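Long-range contacts in lipid Binding Protein (Caenorhabditis elegans, PDB 6C1Z), which binds unsaturated fatty acids such as oleic acid at the lysosome and carries them into the nucleus, where it activates genes promoting longevity: residues E7-W12 and W114-L120; T40-E45 and N56-F61; Y23-I27 and Y124-V129. All coordinates share one frame; numbering follows the deposited sequence.

Interaction 1 of 3, residues E7-W12 and W114-L120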
loop_
_atom_site.group_PDB
_atom_site.type_symbol
_atom_site.label_atom_id
_atom_site.label_comp_id
_atom_site.label_asym_id
_atom_site.label_seq_id
_atom_site.Cartn_x
_atom_site.Cartn_y
_atom_site.Cartn_z
ATOM N N GLU A 7 8.010 -14.372 4.405
ATOM C CA GLU A 7 9.015 -13.418 4.861
ATOM C C GLU A 7 8.456 -12.021 5.057
ATOM O O GLU A 7 9.096 -11.193 5.714
ATOM C CB GLU A 7 10.180 -13.395 3.864
ATOM C CG GLU A 7 10.875 -14.738 3.706
ATOM C CD GLU A 7 11.963 -14.731 2.643
ATOM O OE1 GLU A 7 12.873 -13.877 2.708
ATOM O OE2 GLU A 7 11.885 -15.579 1.737
ATOM N N PHE A 8 7.274 -11.743 4.508
ATOM C CA PHE A 8 6.665 -10.439 4.679
ATOM C C PHE A 8 5.936 -10.315 6.005
ATOM O O PHE A 8 5.596 -9.183 6.406
ATOM C CB PHE A 8 5.658 -10.196 3.553
ATOM C CG PHE A 8 6.278 -9.936 2.203
ATOM C CD1 PHE A 8 6.735 -10.994 1.404
ATOM C CD2 PHE A 8 6.418 -8.659 1.729
ATOM C CE1 PHE A 8 7.282 -10.750 0.159
ATOM C CE2 PHE A 8 6.960 -8.409 0.475
ATOM C CZ PHE A 8 7.415 -9.476 -0.311
ATOM N N ILE A 9 5.626 -11.430 6.653
ATOM C CA ILE A 9 4.762 -11.389 7.830
ATOM C C ILE A 9 5.498 -10.732 8.992
ATOM O O ILE A 9 6.638 -11.083 9.318
ATOM C CB ILE A 9 4.288 -12.804 8.178
ATOM C CG1 ILE A 9 3.305 -13.273 7.114
ATOM C CG2 ILE A 9 3.662 -12.842 9.579
ATOM C CD1 ILE A 9 2.979 -14.718 7.164
ATOM N N GLY A 10 4.852 -9.750 9.606
ATOM C CA GLY A 10 5.389 -9.091 10.782
ATOM C C GLY A 10 4.956 -7.644 10.806
ATOM O O GLY A 10 4.033 -7.253 10.109
ATOM N N ARG A 11 5.664 -6.854 11.603
ATOM C CA ARG A 11 5.369 -5.451 11.812
ATOM C C ARG A 11 6.564 -4.631 11.349
ATOM O O ARG A 11 7.710 -4.970 11.651
ATOM C CB ARG A 11 5.034 -5.185 13.298
ATOM C CG ARG A 11 3.604 -5.628 13.689
ATOM C CD ARG A 11 3.346 -5.717 15.193
ATOM N NE ARG A 11 3.414 -4.412 15.849
ATOM C CZ ARG A 11 2.404 -3.554 15.939
ATOM N NH1 ARG A 11 1.220 -3.839 15.412
ATOM N NH2 ARG A 11 2.592 -2.391 16.549
ATOM N N TRP A 12 6.291 -3.534 10.646
ATOM C CA TRP A 12 7.278 -2.771 9.900
ATOM C C TRP A 12 7.057 -1.286 10.171
ATOM O O TRP A 12 5.911 -0.822 10.199
ATOM C CB TRP A 12 7.097 -3.057 8.397
ATOM C CG TRP A 12 7.243 -4.496 7.978
ATOM C CD1 TRP A 12 6.239 -5.425 7.855
ATOM C CD2 TRP A 12 8.458 -5.170 7.604
ATOM N NE1 TRP A 12 6.757 -6.632 7.440
ATOM C CE2 TRP A 12 8.114 -6.496 7.283
ATOM C CE3 TRP A 12 9.818 -4.785 7.523
ATOM C CZ2 TRP A 12 9.054 -7.421 6.848
ATOM C CZ3 TRP A 12 10.730 -5.705 7.102
ATOM C CH2 TRP A 12 10.353 -7.005 6.782
ATOM N N TRP A 114 7.889 -5.287 -1.668
ATOM C CA TRP A 114 8.934 -6.284 -1.848
ATOM C C TRP A 114 9.943 -6.146 -0.720
ATOM O O TRP A 114 9.958 -5.179 0.021
ATOM C CB TRP A 114 9.546 -6.243 -3.260
ATOM C CG TRP A 114 10.528 -5.144 -3.539
ATOM C CD1 TRP A 114 11.898 -5.258 -3.565
ATOM C CD2 TRP A 114 10.240 -3.779 -3.871
ATOM N NE1 TRP A 114 12.457 -4.048 -3.860
ATOM C CE2 TRP A 114 11.475 -3.134 -4.106
ATOM C CE3 TRP A 114 9.051 -3.045 -4.023
ATOM C CZ2 TRP A 114 11.567 -1.783 -4.422
ATOM C CZ3 TRP A 114 9.138 -1.713 -4.371
ATOM C CH2 TRP A 114 10.398 -1.089 -4.570
ATOM N N LEU A 115 10.795 -7.158 -0.595
ATOM C CA LEU A 115 11.824 -7.206 0.443
ATOM C C LEU A 115 13.214 -7.091 -0.162
ATOM O O LEU A 115 13.507 -7.685 -1.204
ATOM C CB LEU A 115 11.731 -8.503 1.242
ATOM C CG LEU A 115 10.414 -8.809 1.953
ATOM C CD1 LEU A 115 10.498 -10.108 2.716
ATOM C CD2 LEU A 115 10.040 -7.677 2.883
ATOM N N GLU A 116 14.069 -6.325 0.499
ATOM C CA GLU A 116 15.457 -6.193 0.085
ATOM C C GLU A 116 16.314 -6.159 1.325
ATOM O O GLU A 116 16.204 -5.233 2.132
ATOM C CB GLU A 116 15.690 -4.929 -0.731
ATOM C CG GLU A 116 15.169 -5.083 -2.126
ATOM C CD GLU A 116 15.538 -3.938 -3.015
ATOM O OE1 GLU A 116 16.068 -2.925 -2.499
ATOM O OE2 GLU A 116 15.256 -4.045 -4.223
ATOM N N ASN A 117 17.179 -7.147 1.461
ATOM C CA ASN A 117 18.201 -7.133 2.480
ATOM C C ASN A 117 17.625 -6.788 3.849
ATOM O O ASN A 117 18.177 -5.992 4.603
ATOM C CB ASN A 117 19.343 -6.199 2.074
ATOM C CG ASN A 117 19.906 -6.545 0.709
ATOM O OD1 ASN A 117 20.283 -7.687 0.472
ATOM N ND2 ASN A 117 19.917 -5.578 -0.200
ATOM N N GLY A 118 16.497 -7.414 4.168
ATOM C CA GLY A 118 15.915 -7.288 5.482
ATOM C C GLY A 118 14.947 -6.142 5.640
ATOM O O GLY A 118 14.252 -6.078 6.660
ATOM N N LYS A 119 14.862 -5.250 4.663
ATOM C CA LYS A 119 13.931 -4.135 4.705
ATOM C C LYS A 119 12.745 -4.438 3.814
ATOM O O LYS A 119 12.809 -5.279 2.915
ATOM C CB LYS A 119 14.615 -2.853 4.235
ATOM C CG LYS A 119 15.724 -2.377 5.172
ATOM C CD LYS A 119 16.191 -0.971 4.821
ATOM C CE LYS A 119 16.718 -0.244 6.053
ATOM N NZ LYS A 119 17.097 1.168 5.783
ATOM N N LEU A 120 11.654 -3.732 4.063
ATOM C CA LEU A 120 10.470 -3.815 3.226
ATOM C C LEU A 120 10.299 -2.505 2.464
ATOM O O LEU A 120 10.371 -1.415 3.054
ATOM C CB LEU A 120 9.236 -4.142 4.051
ATOM C CG LEU A 120 7.912 -4.260 3.292
ATOM C CD1 LEU A 120 6.999 -5.269 3.997
ATOM C CD2 LEU A 120 7.231 -2.918 3.203
#
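Phe8 and Trp12 meet Leu115 and Leu120, and each ring takes one leucine on a face. Leu115 CG sits over the centre of the Phe8 ring, 3.8 Å from its centroid and 13° off the ring normal, a CH-pi contact. The edge of the same ring runs against the backbone of Trp114, with Phe8 CE2 3.7 Å from Trp114 CA. Leu115 then forks. Its CD1 reaches back to Glu7, 3.5 Å from Glu7 CB, while its CD2 turns to the indole of Trp12, 4.0 Å from Trp12 CH2.

Leu120 packs on one face of the indole with two atoms, CD1 and CB. Its CG stands opposite the backbone N (chi1 -180°), which lays the side chain across Trp12 at about a right angle. Leu120 CD1 lies 3.7 Å from the centroid of the five-membered ring, over its face. Leu120 CB packs over the other end of the indole, 3.6 Å from Trp12 CE3. Gly118 O, in the type I' turn from Glu116 to Lys119, comes to the indole edge in the ring plane.

The indole is also tied to its own segment. Trp12 NE1 donates to Phe8 O at 3.0 Å; the acceptor lies in the ring plane, but the donor sits above the carbonyl plane. Around the contact, Phe95 meets the Phe8 ring edge to face and Phe135 packs on Trp12.

Residues 7-9 and the start of strand 10-18 thus pack at one end of the beta barrel of the fatty acid-binding protein family, beside the hairpin of strands 109-116 and 119-126. Apart from Gly118 O at the indole edge, the contact is mainly apolar, with leucine carbons packed on the two aromatic rings. The one polar atom of the buried indole is satisfied locally, which would help hold the ring flat against Leu120.

Interaction 2 of 3, residues T40-E45 and N56-F61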
loop_
_atom_site.group_PDB
_atom_site.type_symbol
_atom_site.label_atom_id
_atom_site.label_comp_id
_atom_site.label_asym_id
_atom_site.label_seq_id
_atom_site.Cartn_x
_atom_site.Cartn_y
_atom_site.Cartn_z
ATOM N N THR A 40 2.968 11.524 8.976
ATOM C CA THR A 40 3.058 10.395 9.886
ATOM C C THR A 40 4.139 9.416 9.441
ATOM O O THR A 40 4.588 9.417 8.291
ATOM C CB THR A 40 1.744 9.626 9.930
ATOM O OG1 THR A 40 1.500 9.037 8.647
ATOM C CG2 THR A 40 0.589 10.534 10.324
ATOM N N SER A 41 4.552 8.560 10.382
ATOM C CA SER A 41 5.449 7.437 10.113
ATOM C C SER A 41 4.693 6.181 10.530
ATOM O O SER A 41 4.820 5.724 11.678
ATOM C CB SER A 41 6.766 7.578 10.875
ATOM O OG SER A 41 7.510 8.678 10.375
ATOM N N PRO A 42 3.898 5.600 9.633
ATOM C CA PRO A 42 2.978 4.528 10.026
ATOM C C PRO A 42 3.712 3.239 10.339
ATOM O O PRO A 42 4.885 3.051 10.006
ATOM C CB PRO A 42 2.078 4.358 8.800
ATOM C CG PRO A 42 2.828 4.929 7.676
ATOM C CD PRO A 42 3.708 5.995 8.224
ATOM N N THR A 43 2.981 2.343 11.000
ATOM C CA THR A 43 3.395 0.967 11.204
ATOM C C THR A 43 2.547 0.086 10.303
ATOM O O THR A 43 1.315 0.179 10.310
ATOM C CB THR A 43 3.184 0.577 12.662
ATOM O OG1 THR A 43 4.018 1.401 13.472
ATOM C CG2 THR A 43 3.544 -0.879 12.891
ATOM N N LEU A 44 3.206 -0.763 9.531
ATOM C CA LEU A 44 2.530 -1.666 8.620
ATOM C C LEU A 44 2.622 -3.062 9.209
ATOM O O LEU A 44 3.718 -3.567 9.451
ATOM C CB LEU A 44 3.179 -1.609 7.237
ATOM C CG LEU A 44 2.823 -2.708 6.223
ATOM C CD1 LEU A 44 1.348 -2.733 5.921
ATOM C CD2 LEU A 44 3.631 -2.535 4.935
ATOM N N GLU A 45 1.479 -3.671 9.468
ATOM C CA GLU A 45 1.410 -5.025 9.975
ATOM C C GLU A 45 0.888 -5.906 8.860
ATOM O O GLU A 45 -0.172 -5.621 8.286
ATOM C CB GLU A 45 0.459 -5.075 11.167
ATOM C CG GLU A 45 0.030 -6.443 11.630
ATOM C CD GLU A 45 -0.974 -6.352 12.749
ATOM O OE1 GLU A 45 -2.168 -6.049 12.483
ATOM O OE2 GLU A 45 -0.552 -6.545 13.902
ATOM N N ASN A 56 -2.350 -4.106 7.304
ATOM C CA ASN A 56 -2.966 -3.101 8.144
ATOM C C ASN A 56 -1.949 -2.014 8.433
ATOM O O ASN A 56 -0.874 -2.292 8.974
ATOM C CB ASN A 56 -3.445 -3.743 9.443
ATOM C CG ASN A 56 -4.502 -4.788 9.214
ATOM O OD1 ASN A 56 -5.224 -4.749 8.222
ATOM N ND2 ASN A 56 -4.627 -5.718 10.151
ATOM N N GLN A 57 -2.309 -0.776 8.155
ATOM C CA GLN A 57 -1.414 0.349 8.370
ATOM C C GLN A 57 -1.961 1.178 9.519
ATOM O O GLN A 57 -3.134 1.560 9.508
ATOM C CB GLN A 57 -1.305 1.199 7.106
ATOM C CG GLN A 57 -0.211 2.240 7.141
ATOM C CD GLN A 57 0.401 2.473 5.777
ATOM O OE1 GLN A 57 0.507 3.608 5.316
ATOM N NE2 GLN A 57 0.800 1.395 5.120
ATOM N N TYR A 58 -1.128 1.448 10.513
ATOM C CA TYR A 58 -1.571 2.188 11.692
ATOM C C TYR A 58 -0.836 3.511 11.818
ATOM O O TYR A 58 0.389 3.564 11.687
ATOM C CB TYR A 58 -1.347 1.385 12.979
ATOM C CG TYR A 58 -2.164 0.123 13.031
ATOM C CD1 TYR A 58 -3.499 0.167 13.415
ATOM C CD2 TYR A 58 -1.606 -1.101 12.727
ATOM C CE1 TYR A 58 -4.266 -0.981 13.476
ATOM C CE2 TYR A 58 -2.368 -2.275 12.796
ATOM C CZ TYR A 58 -3.701 -2.192 13.150
ATOM O OH TYR A 58 -4.435 -3.354 13.211
ATOM N N SER A 59 -1.567 4.577 12.123
ATOM C CA SER A 59 -0.920 5.864 12.344
ATOM C C SER A 59 -1.837 6.759 13.159
ATOM O O SER A 59 -3.019 6.467 13.339
ATOM C CB SER A 59 -0.580 6.561 11.026
ATOM O OG SER A 59 -1.729 7.171 10.445
ATOM N N THR A 60 -1.272 7.877 13.626
ATOM C CA THR A 60 -2.048 8.841 14.397
ATOM C C THR A 60 -3.167 9.452 13.565
ATOM O O THR A 60 -4.201 9.852 14.114
ATOM C CB THR A 60 -1.135 9.946 14.950
ATOM O OG1 THR A 60 -0.338 10.514 13.901
ATOM C CG2 THR A 60 -0.225 9.402 16.038
ATOM N N PHE A 61 -2.984 9.536 12.248
ATOM C CA PHE A 61 -3.961 10.191 11.386
ATOM C C PHE A 61 -5.081 9.258 10.932
ATOM O O PHE A 61 -6.239 9.680 10.840
ATOM C CB PHE A 61 -3.252 10.791 10.166
ATOM C CG PHE A 61 -4.169 11.522 9.231
ATOM C CD1 PHE A 61 -4.831 12.657 9.640
ATOM C CD2 PHE A 61 -4.368 11.069 7.936
ATOM C CE1 PHE A 61 -5.677 13.342 8.776
ATOM C CE2 PHE A 61 -5.211 11.747 7.071
ATOM C CZ PHE A 61 -5.868 12.877 7.492
#
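Gln57 runs alongside the Pro42 ring. The glutamine chain heads away from its own backbone N (chi1 -169°), then bends at chi2. Gln57 CG comes 3.5 Å from Pro42 CB, and the amide end runs on along the ring, with Gln57 OE1 3.6 Å from Pro42 CG. Leu44 shares this face of the sheet with Gln57.

Thr43, Glu45, Asn56 and Tyr58 point to the other face. Glu45 is extended beyond CG, and its carboxylate approaches the edge of the Tyr58 ring, with Glu45 OE1 3.6 Å from Tyr58 OH. The carboxylate and ring planes stand 88° apart.

The backbones pair as antiparallel strands. Thr43 with Tyr58 and Glu45 with Asn56 are hydrogen-bonded pairs, and Leu44 with Gln57 is a non-hydrogen-bonded pair. Glu45 N to Asn56 O is 2.8 Å and almost straight, at 178°. Beyond the strand ends, Thr40 takes over. Its CG2 touches both Thr60 OG1 and Phe61 CB, 3.9 Å from the latter. Its OG1 bonds to Ala37 O.

The contact is the open end of the hairpin of strands 43-49 and 52-58 in the family's beta barrel. Strand 10-18 flanks it through Leu44 and Trp12, strand 64-68 borders Asn56 and Tyr58, and Phe61 packs on helix 31-39.

Interaction 3 of 3, residues Y23-I27 and Y124-V129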
loop_
_atom_site.group_PDB
_atom_site.type_symbol
_atom_site.label_atom_id
_atom_site.label_comp_id
_atom_site.label_asym_id
_atom_site.label_seq_id
_atom_site.Cartn_x
_atom_site.Cartn_y
_atom_site.Cartn_z
ATOM N N TYR A 23 2.202 11.862 -4.617
ATOM C CA TYR A 23 1.338 10.759 -5.021
ATOM C C TYR A 23 -0.107 10.986 -4.573
ATOM O O TYR A 23 -1.052 10.801 -5.350
ATOM C CB TYR A 23 1.892 9.418 -4.491
ATOM C CG TYR A 23 0.857 8.342 -4.557
ATOM C CD1 TYR A 23 0.591 7.672 -5.737
ATOM C CD2 TYR A 23 0.102 8.035 -3.437
ATOM C CE1 TYR A 23 -0.400 6.714 -5.797
ATOM C CE2 TYR A 23 -0.899 7.095 -3.483
ATOM C CZ TYR A 23 -1.167 6.453 -4.680
ATOM O OH TYR A 23 -2.177 5.524 -4.708
ATOM N N LEU A 24 -0.297 11.386 -3.327
ATOM C CA LEU A 24 -1.648 11.658 -2.848
ATOM C C LEU A 24 -2.298 12.787 -3.640
ATOM O O LEU A 24 -3.495 12.717 -3.970
ATOM C CB LEU A 24 -1.605 11.982 -1.360
ATOM C CG LEU A 24 -1.198 10.825 -0.447
ATOM C CD1 LEU A 24 -1.184 11.284 1.022
ATOM C CD2 LEU A 24 -2.106 9.613 -0.608
ATOM N N LYS A 25 -1.534 13.837 -3.964
ATOM C CA LYS A 25 -2.080 14.904 -4.793
ATOM C C LYS A 25 -2.510 14.356 -6.143
ATOM O O LYS A 25 -3.590 14.682 -6.645
ATOM C CB LYS A 25 -1.044 16.017 -4.974
ATOM C CG LYS A 25 -1.524 17.231 -5.769
ATOM C CD LYS A 25 -0.451 18.301 -5.790
ATOM C CE LYS A 25 -0.828 19.483 -6.649
ATOM N NZ LYS A 25 0.328 20.414 -6.772
ATOM N N GLU A 26 -1.677 13.507 -6.746
ATOM C CA GLU A 26 -1.974 12.983 -8.071
ATOM C C GLU A 26 -3.275 12.188 -8.074
ATOM O O GLU A 26 -4.045 12.259 -9.038
ATOM C CB GLU A 26 -0.791 12.133 -8.545
ATOM C CG GLU A 26 -0.966 11.446 -9.888
ATOM C CD GLU A 26 -0.909 12.410 -11.042
ATOM O OE1 GLU A 26 -0.518 13.581 -10.842
ATOM O OE2 GLU A 26 -1.252 11.997 -12.169
ATOM N N ILE A 27 -3.556 11.433 -7.004
ATOM C CA ILE A 27 -4.762 10.604 -6.974
ATOM C C ILE A 27 -5.989 11.369 -6.491
ATOM O O ILE A 27 -7.093 10.801 -6.445
ATOM C CB ILE A 27 -4.611 9.284 -6.199
ATOM C CG1 ILE A 27 -4.386 9.553 -4.708
ATOM C CG2 ILE A 27 -3.469 8.439 -6.769
ATOM C CD1 ILE A 27 -4.608 8.339 -3.835
ATOM N N TYR A 124 4.180 3.303 -4.676
ATOM C CA TYR A 124 2.815 3.632 -5.052
ATOM C C TYR A 124 2.903 4.482 -6.304
ATOM O O TYR A 124 3.519 5.553 -6.299
ATOM C CB TYR A 124 2.074 4.419 -3.961
ATOM C CG TYR A 124 2.286 4.001 -2.525
ATOM C CD1 TYR A 124 2.477 2.670 -2.182
ATOM C CD2 TYR A 124 2.274 4.947 -1.512
ATOM C CE1 TYR A 124 2.670 2.301 -0.870
ATOM C CE2 TYR A 124 2.461 4.576 -0.199
ATOM C CZ TYR A 124 2.659 3.252 0.099
ATOM O OH TYR A 124 2.860 2.900 1.423
ATOM N N GLN A 125 2.307 3.990 -7.383
ATOM C CA GLN A 125 2.383 4.635 -8.682
ATOM C C GLN A 125 0.995 5.012 -9.163
ATOM O O GLN A 125 0.081 4.183 -9.119
ATOM C CB GLN A 125 3.025 3.626 -9.619
ATOM C CG GLN A 125 2.840 3.846 -11.102
ATOM C CD GLN A 125 3.422 2.697 -11.909
ATOM O OE1 GLN A 125 4.592 2.349 -11.761
ATOM N NE2 GLN A 125 2.596 2.082 -12.733
ATOM N N SER A 126 0.843 6.255 -9.615
ATOM C CA SER A 126 -0.343 6.680 -10.358
ATOM C C SER A 126 0.052 7.800 -11.302
ATOM O O SER A 126 0.799 8.705 -10.921
ATOM C CB SER A 126 -1.454 7.180 -9.419
ATOM O OG SER A 126 -2.622 7.484 -10.143
ATOM N N GLY A 127 -0.401 7.703 -12.551
ATOM C CA GLY A 127 -0.087 8.726 -13.539
ATOM C C GLY A 127 1.410 8.899 -13.672
ATOM O O GLY A 127 2.159 7.927 -13.786
ATOM N N SER A 128 1.868 10.140 -13.561
ATOM C CA SER A 128 3.279 10.459 -13.701
ATOM C C SER A 128 4.059 10.332 -12.399
ATOM O O SER A 128 5.242 10.674 -12.370
ATOM C CB SER A 128 3.430 11.885 -14.223
ATOM O OG SER A 128 2.896 12.796 -13.283
ATOM N N VAL A 129 3.440 9.868 -11.311
ATOM C CA VAL A 129 4.077 9.910 -10.002
ATOM C C VAL A 129 4.343 8.507 -9.473
ATOM O O VAL A 129 3.446 7.657 -9.448
ATOM C CB VAL A 129 3.257 10.715 -8.980
ATOM C CG1 VAL A 129 3.997 10.754 -7.614
ATOM C CG2 VAL A 129 2.994 12.108 -9.507
HETATM O O HOH W 1 -3.327 9.214 -12.184
#
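Tyr23 lays one ring face over Tyr124 CB, which sits above the ring centre, 3.8 Å from the centroid and only 7° off the normal. This CH-pi contact joins helix 20-27, part of the helical lid of the fatty acid-binding protein fold, to strand 119-126 of the barrel. A chi1 of 164° swings the Tyr23 ring over to the strand, although its CB does not point there. The two tyrosine rings pack obliquely. Their centroids are 5.7 Å apart, and the Tyr124 ring leads away from the helix.

The Tyr23 ring also reaches the strand backbone and Ser126. Tyr23 CE1 is 3.8 Å from Ser126 CB. Ile27 CG2 presses on the same serine carbon at 3.6 Å. The hydroxyl ends have outside partners: Tyr23 OH bonds to Ser109 OG, and Ser126 OG to Ser108 O. Tyr124 OH bonds to Gln122 OE1.

Past the strand, the type II' turn from Ser126 to Val129 curls up to the helix. Val129 divides its methyls. CG1 lies against the backbone of Tyr23, and CG2 is 3.9 Å from Glu26 CB. The Glu26 and Val129 side chains run alongside each other in opposing senses. Glu26 bends at chi2 (72°), which carries its carboxylate over the turn, near Gly127 CA.

Lys25, Glu26 and Ile27 belong to a probable nuclear localization signal. Of these, Glu26 and Ile27 touch the strand and turn. A water joins the Ser126 and Glu26 side chains: it donates to Ser126 OG at 2.8 Å and, weakly, to Glu26 OE2 at 3.5 Å.

All three contacts reach the same antiparallel sheet. Interactions 1 and 3 share strand 119-126, and their centres lie 24 Å apart on opposite sides of the chain centre: interaction 1 at one end of the barrel, interaction 3 beneath helix 20-27. Interactions 1 and 2 touch directly, with centres 16 Å apart. Strands 10-18 and 43-49 are neighbours there: Trp12 O lies 2.8 Å from Leu44 N, a probable hydrogen bond, and Leu120 CD2 packs 4.0 Å from Leu44 CD2. Interactions 2 and 3 do not touch. The chain is in the apo form; in this family the fatty acid lies inside the barrel whose wall these strands form, and interaction 3 joins the helical lid to it.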